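Local coordinates for transcription regulator AsnC/Lrp ligand binding domain-containing protein (Sulfolobus tokodaii, PDB 2ZBC) that binds isoleucine between its subunits and, as a stand-alone RAM module of the Lrp/AsnC family, probably takes part in amino-acid-responsive transcriptional regulation, at residues A4-V18 / I60-I74. Sequence-based numbering, arbitrary orientation.
Sequences AIVLINTDAGGEDEV and IRKLPKVRSTLTMII. With ILE (isoleucine), chain I; ILE (isoleucine), chain J.
Asn9 O takes two backbone bonds from strand 66-74, from Arg67 N at 2.9 Å in the carbonyl plane and from Ser68 N at 3.1 Å, tilted out of it. Two residues facing one make a classic beta bulge, which shifts the antiparallel register by one; the ladder runs regularly from Ala4 opposite Ile73 to Asn9 opposite Ser68. On the face of Ile5 and Leu7, selenomethionine Met72 bends at its last torsion (chi3 -75°) and lays CE tightly on Ile5 CG2 (3.5 Å) and beside Leu7 CG. The other face holds Val6 against Thr69 and Thr71, whose hydroxyls both donate to OXT of the bound isoleucine, Thr69 OG1 at 2.6 Å and Thr71 OG1 at 2.8 Å. Arg61 NH1 donates to Thr69 OG1 (2.9 Å), nearly in its guanidinium plane, while the ligand's CG2 sits above one guanidinium face, toward its rim; Glu15 of a neighbouring subunit pairs with Arg61 NE. An alanine here is likely to leave Thr69 OG1 without this donor, that glutamate without its charged partner and one flank of the ligand uncovered. Past the bulge, Lys65 stretches out over Gly14 to Glu17 OE2, a 3.0 Å salt bridge, and Val18 CG1 meets Val66 CG2. Strand 3-10 lies between strands 66-75 and 40-45, with helices 15-22 and 49-60 packed on the Val6 and Ile8 face of this ferredoxin-like sheet.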
loop_
_atom_site.group_PDB
_atom_site.type_symbol
_atom_site.label_atom_id
_atom_site.label_comp_id
_atom_site.label_asym_id
_atom_site.label_seq_id
_atom_site.Cartn_x
_atom_site.Cartn_y
_atom_site.Cartn_z
ATOM N N ALA A 4 22.604 -1.208 -1.300
ATOM C CA ALA A 4 21.201 -1.169 -1.257
ATOM C C ALA A 4 20.730 -1.291 0.209
ATOM O O ALA A 4 21.462 -1.767 1.078
ATOM C CB ALA A 4 20.638 -2.256 -2.116
ATOM N N ILE A 5 19.523 -0.844 0.433
ATOM C CA ILE A 5 18.854 -1.058 1.688
ATOM C C ILE A 5 17.688 -1.961 1.423
ATOM O O ILE A 5 16.902 -1.660 0.508
ATOM C CB ILE A 5 18.382 0.256 2.205
ATOM C CG1 ILE A 5 19.514 1.219 2.498
ATOM C CG2 ILE A 5 17.522 0.087 3.503
ATOM C CD1 ILE A 5 20.328 0.849 3.583
ATOM N N VAL A 6 17.584 -3.087 2.168
ATOM C CA VAL A 6 16.550 -4.065 1.946
ATOM C C VAL A 6 15.605 -4.089 3.142
ATOM O O VAL A 6 16.046 -4.236 4.278
ATOM C CB VAL A 6 17.138 -5.469 1.736
ATOM C CG1 VAL A 6 16.067 -6.448 1.398
ATOM C CG2 VAL A 6 18.189 -5.453 0.586
ATOM N N LEU A 7 14.326 -3.913 2.873
ATOM C CA LEU A 7 13.295 -3.957 3.907
ATOM C C LEU A 7 12.707 -5.393 3.914
ATOM O O LEU A 7 12.235 -5.902 2.875
ATOM C CB LEU A 7 12.190 -2.935 3.630
ATOM C CG LEU A 7 12.706 -1.497 3.399
ATOM C CD1 LEU A 7 11.640 -0.574 2.932
ATOM C CD2 LEU A 7 13.365 -1.011 4.678
ATOM N N ILE A 8 12.770 -6.064 5.048
ATOM C CA ILE A 8 12.389 -7.480 5.087
ATOM C C ILE A 8 11.133 -7.607 5.924
ATOM O O ILE A 8 11.056 -6.996 6.985
ATOM C CB ILE A 8 13.521 -8.266 5.702
ATOM C CG1 ILE A 8 14.786 -8.183 4.821
ATOM C CG2 ILE A 8 13.166 -9.716 5.794
ATOM C CD1 ILE A 8 15.970 -8.813 5.496
ATOM N N ASN A 9 10.182 -8.433 5.485
ATOM C CA ASN A 9 9.073 -8.866 6.325
ATOM C C ASN A 9 9.295 -10.307 6.552
ATOM O O ASN A 9 9.583 -11.064 5.593
ATOM C CB ASN A 9 7.668 -8.654 5.709
ATOM C CG ASN A 9 7.182 -7.198 5.876
ATOM O OD1 ASN A 9 6.393 -6.827 6.819
ATOM N ND2 ASN A 9 7.621 -6.376 4.951
ATOM N N THR A 10 9.084 -10.730 7.798
ATOM C CA THR A 10 9.245 -12.154 8.155
ATOM C C THR A 10 7.868 -12.791 8.404
ATOM O O THR A 10 6.883 -12.083 8.500
ATOM C CB THR A 10 10.069 -12.328 9.435
ATOM O OG1 THR A 10 9.420 -11.728 10.564
ATOM C CG2 THR A 10 11.392 -11.602 9.327
ATOM N N ASP A 11 7.828 -14.134 8.478
ATOM C CA ASP A 11 6.677 -14.836 9.045
ATOM C C ASP A 11 6.443 -14.248 10.433
ATOM O O ASP A 11 7.394 -13.748 11.115
ATOM C CB ASP A 11 6.931 -16.322 9.178
ATOM C CG ASP A 11 6.974 -17.007 7.851
ATOM O OD1 ASP A 11 6.521 -16.430 6.827
ATOM O OD2 ASP A 11 7.448 -18.145 7.788
ATOM N N ALA A 12 5.182 -14.239 10.858
ATOM C CA ALA A 12 4.885 -13.590 12.140
ATOM C C ALA A 12 5.716 -14.366 13.218
ATOM O O ALA A 12 5.716 -15.613 13.269
ATOM C CB ALA A 12 3.353 -13.550 12.404
ATOM N N GLY A 13 6.471 -13.619 14.002
ATOM C CA GLY A 13 7.245 -14.135 15.087
ATOM C C GLY A 13 8.649 -14.592 14.699
ATOM O O GLY A 13 9.362 -14.982 15.569
ATOM N N GLY A 14 9.048 -14.578 13.435
ATOM C CA GLY A 14 10.381 -15.082 13.079
ATOM C C GLY A 14 11.483 -14.032 12.973
ATOM O O GLY A 14 12.649 -14.348 12.563
ATOM N N GLU A 15 11.151 -12.776 13.270
ATOM C CA GLU A 15 12.089 -11.655 13.134
ATOM C C GLU A 15 13.443 -11.792 13.879
ATOM O O GLU A 15 14.462 -11.416 13.322
ATOM C CB GLU A 15 11.450 -10.290 13.379
ATOM C CG GLU A 15 10.817 -10.063 14.733
ATOM C CD GLU A 15 9.378 -10.533 14.773
ATOM O OE1 GLU A 15 8.675 -10.094 15.633
ATOM O OE2 GLU A 15 8.981 -11.318 13.954
ATOM N N ASP A 16 13.454 -12.296 15.116
ATOM C CA ASP A 16 14.722 -12.425 15.859
ATOM C C ASP A 16 15.645 -13.469 15.244
ATOM O O ASP A 16 16.896 -13.291 15.213
ATOM C CB ASP A 16 14.470 -12.741 17.342
ATOM C CG ASP A 16 13.719 -11.633 18.064
ATOM O OD1 ASP A 16 13.491 -10.532 17.507
ATOM O OD2 ASP A 16 13.313 -11.792 19.231
ATOM N N GLU A 17 15.044 -14.536 14.735
ATOM C CA GLU A 17 15.793 -15.674 14.189
ATOM C C GLU A 17 16.401 -15.202 12.878
ATOM O O GLU A 17 17.574 -15.454 12.592
ATOM C CB GLU A 17 14.922 -16.891 13.950
ATOM C CG GLU A 17 14.536 -17.639 15.226
ATOM C CD GLU A 17 13.559 -18.753 14.918
ATOM O OE1 GLU A 17 13.903 -19.684 14.150
ATOM O OE2 GLU A 17 12.468 -18.687 15.455
ATOM N N VAL A 18 15.607 -14.448 12.110
ATOM C CA VAL A 18 16.139 -13.905 10.878
ATOM C C VAL A 18 17.264 -12.902 11.133
ATOM O O VAL A 18 18.289 -12.890 10.442
ATOM C CB VAL A 18 15.006 -13.310 9.970
ATOM C CG1 VAL A 18 15.637 -12.604 8.689
ATOM C CG2 VAL A 18 14.017 -14.369 9.543
ATOM N N ILE A 60 19.127 -14.044 1.052
ATOM C CA ILE A 60 18.148 -13.389 1.942
ATOM C C ILE A 60 16.754 -13.976 1.705
ATOM O O ILE A 60 16.063 -14.409 2.684
ATOM C CB ILE A 60 18.046 -11.822 1.757
ATOM C CG1 ILE A 60 19.347 -11.083 1.996
ATOM C CG2 ILE A 60 17.009 -11.240 2.786
ATOM C CD1 ILE A 60 19.174 -9.569 2.000
ATOM N N ARG A 61 16.329 -13.988 0.432
ATOM C CA ARG A 61 15.002 -14.513 0.078
ATOM C C ARG A 61 14.784 -16.037 0.200
ATOM O O ARG A 61 13.679 -16.529 -0.100
ATOM C CB ARG A 61 14.563 -14.047 -1.320
ATOM C CG ARG A 61 14.302 -12.573 -1.325
ATOM C CD ARG A 61 14.135 -11.935 -2.649
ATOM N NE ARG A 61 13.036 -12.369 -3.460
ATOM C CZ ARG A 61 11.795 -11.936 -3.346
ATOM N NH1 ARG A 61 11.470 -11.033 -2.435
ATOM N NH2 ARG A 61 10.891 -12.380 -4.185
ATOM N N LYS A 62 15.849 -16.766 0.523
ATOM C CA LYS A 62 15.739 -18.170 0.841
ATOM C C LYS A 62 15.905 -18.478 2.322
ATOM O O LYS A 62 15.867 -19.646 2.692
ATOM C CB LYS A 62 16.678 -18.955 -0.066
ATOM C CG LYS A 62 16.106 -18.961 -1.498
ATOM C CD LYS A 62 16.903 -19.735 -2.520
ATOM C CE LYS A 62 16.268 -19.759 -3.944
ATOM N NZ LYS A 62 15.459 -21.047 -4.170
ATOM N N LEU A 63 16.135 -17.493 3.169
ATOM C CA LEU A 63 16.316 -17.770 4.586
ATOM C C LEU A 63 14.992 -18.208 5.192
ATOM O O LEU A 63 13.942 -17.611 4.883
ATOM C CB LEU A 63 16.775 -16.529 5.337
ATOM C CG LEU A 63 18.182 -15.953 5.018
ATOM C CD1 LEU A 63 18.387 -14.747 5.844
ATOM C CD2 LEU A 63 19.333 -16.988 5.172
ATOM N N PRO A 64 15.021 -19.201 6.071
ATOM C CA PRO A 64 13.815 -19.551 6.861
ATOM C C PRO A 64 13.196 -18.355 7.494
ATOM O O PRO A 64 13.842 -17.532 8.134
ATOM C CB PRO A 64 14.357 -20.478 7.944
ATOM C CG PRO A 64 15.592 -21.145 7.257
ATOM C CD PRO A 64 16.190 -19.975 6.491
ATOM N N LYS A 65 11.916 -18.237 7.210
ATOM C CA LYS A 65 10.990 -17.296 7.828
ATOM C C LYS A 65 11.077 -15.957 7.171
ATOM O O LYS A 65 10.378 -15.056 7.598
ATOM C CB LYS A 65 11.172 -17.236 9.360
ATOM C CG LYS A 65 11.087 -18.668 9.998
ATOM C CD LYS A 65 10.722 -18.658 11.504
ATOM C CE LYS A 65 10.470 -20.062 12.046
ATOM N NZ LYS A 65 10.603 -20.078 13.546
ATOM N N VAL A 66 11.857 -15.786 6.092
ATOM C CA VAL A 66 11.683 -14.562 5.322
ATOM C C VAL A 66 10.435 -14.711 4.429
ATOM O O VAL A 66 10.294 -15.617 3.623
ATOM C CB VAL A 66 13.007 -14.193 4.520
ATOM C CG1 VAL A 66 12.764 -13.202 3.518
ATOM C CG2 VAL A 66 14.031 -13.773 5.459
ATOM N N ARG A 67 9.571 -13.737 4.508
ATOM C CA ARG A 67 8.384 -13.723 3.701
ATOM C C ARG A 67 8.490 -12.859 2.424
ATOM O O ARG A 67 8.128 -13.279 1.263
ATOM C CB ARG A 67 7.243 -13.185 4.554
ATOM C CG ARG A 67 5.952 -13.051 3.812
ATOM C CD ARG A 67 4.866 -12.359 4.680
ATOM N NE ARG A 67 4.409 -13.280 5.711
ATOM C CZ ARG A 67 3.605 -12.943 6.740
ATOM N NH1 ARG A 67 3.232 -11.663 6.908
ATOM N NH2 ARG A 67 3.248 -13.892 7.612
ATOM N N SER A 68 8.913 -11.638 2.644
ATOM C CA SER A 68 9.093 -10.702 1.539
ATOM C C SER A 68 10.287 -9.802 1.774
ATOM O O SER A 68 10.778 -9.625 2.915
ATOM C CB SER A 68 7.786 -9.936 1.360
ATOM O OG SER A 68 7.545 -9.053 2.380
ATOM N N THR A 69 10.781 -9.255 0.672
ATOM C CA THR A 69 11.841 -8.222 0.698
ATOM C C THR A 69 11.507 -7.127 -0.312
ATOM O O THR A 69 10.956 -7.405 -1.398
ATOM C CB THR A 69 13.214 -8.817 0.396
ATOM O OG1 THR A 69 13.230 -9.309 -0.959
ATOM C CG2 THR A 69 13.551 -9.984 1.266
ATOM N N LEU A 70 11.909 -5.902 0.038
ATOM C CA LEU A 70 11.812 -4.765 -0.837
ATOM C C LEU A 70 13.212 -4.124 -0.866
ATOM O O LEU A 70 13.631 -3.558 0.151
ATOM C CB LEU A 70 10.795 -3.804 -0.245
ATOM C CG LEU A 70 10.248 -2.671 -1.097
ATOM C CD1 LEU A 70 9.065 -2.004 -0.464
ATOM C CD2 LEU A 70 11.248 -1.673 -1.410
ATOM N N THR A 71 13.889 -4.206 -1.982
ATOM C CA THR A 71 15.302 -3.724 -2.125
ATOM C C THR A 71 15.272 -2.362 -2.753
ATOM O O THR A 71 14.681 -2.181 -3.791
ATOM C CB THR A 71 16.125 -4.722 -3.014
ATOM O OG1 THR A 71 16.169 -6.004 -2.374
ATOM C CG2 THR A 71 17.648 -4.261 -3.227
HETATM N N MSE A 72 15.890 -1.408 -2.080
HETATM C CA MSE A 72 15.947 -0.069 -2.514
HETATM C C MSE A 72 17.417 0.126 -2.961
HETATM O O MSE A 72 18.309 0.181 -2.130
HETATM C CB MSE A 72 15.619 0.839 -1.326
HETATM C CG MSE A 72 14.102 0.634 -0.877
HETATM SE SE MSE A 72 13.702 1.972 0.494
HETATM C CE MSE A 72 14.652 1.152 1.904
ATOM N N ILE A 73 17.626 0.178 -4.251
ATOM C CA ILE A 73 18.947 0.460 -4.803
ATOM C C ILE A 73 19.289 1.882 -4.455
ATOM O O ILE A 73 18.485 2.787 -4.637
ATOM C CB ILE A 73 18.968 0.241 -6.370
ATOM C CG1 ILE A 73 18.530 -1.186 -6.728
ATOM C CG2 ILE A 73 20.369 0.561 -6.892
ATOM C CD1 ILE A 73 19.458 -2.191 -6.227
ATOM N N ILE A 74 20.492 2.096 -3.904
ATOM C CA ILE A 74 20.998 3.385 -3.535
ATOM C C ILE A 74 21.612 4.079 -4.753
ATOM O O ILE A 74 22.316 3.446 -5.560
ATOM C CB ILE A 74 22.062 3.237 -2.406
ATOM C CG1 ILE A 74 21.352 2.964 -1.079
ATOM C CG2 ILE A 74 22.884 4.505 -2.158
ATOM C CD1 ILE A 74 22.279 2.352 -0.047
HETATM N N ILE I . 11.801 -7.463 -5.838
HETATM C CA ILE I . 12.602 -8.160 -4.784
HETATM C C ILE I . 13.386 -7.180 -3.886
HETATM O O ILE I . 13.348 -5.966 -4.238
HETATM C CB ILE I . 13.582 -9.127 -5.423
HETATM C CG1 ILE I . 14.734 -8.400 -6.109
HETATM C CG2 ILE I . 12.878 -9.895 -6.504
HETATM C CD1 ILE I . 15.660 -9.350 -6.785
HETATM O OXT ILE I . 14.004 -7.633 -2.858
HETATM N N ILE J . 7.381 -4.758 12.456
HETATM C CA ILE J . 6.602 -5.576 13.445
HETATM C C ILE J . 5.549 -4.797 14.117
HETATM O O ILE J . 5.588 -3.554 13.976
HETATM C CB ILE J . 7.511 -6.291 14.457
HETATM C CG1 ILE J . 8.096 -5.350 15.531
HETATM C CG2 ILE J . 8.545 -7.067 13.759
HETATM C CD1 ILE J . 8.852 -6.092 16.651
HETATM O OXT ILE J . 4.690 -5.481 14.688
HETATM O O HOH W 1 9.111 -6.572 2.392
#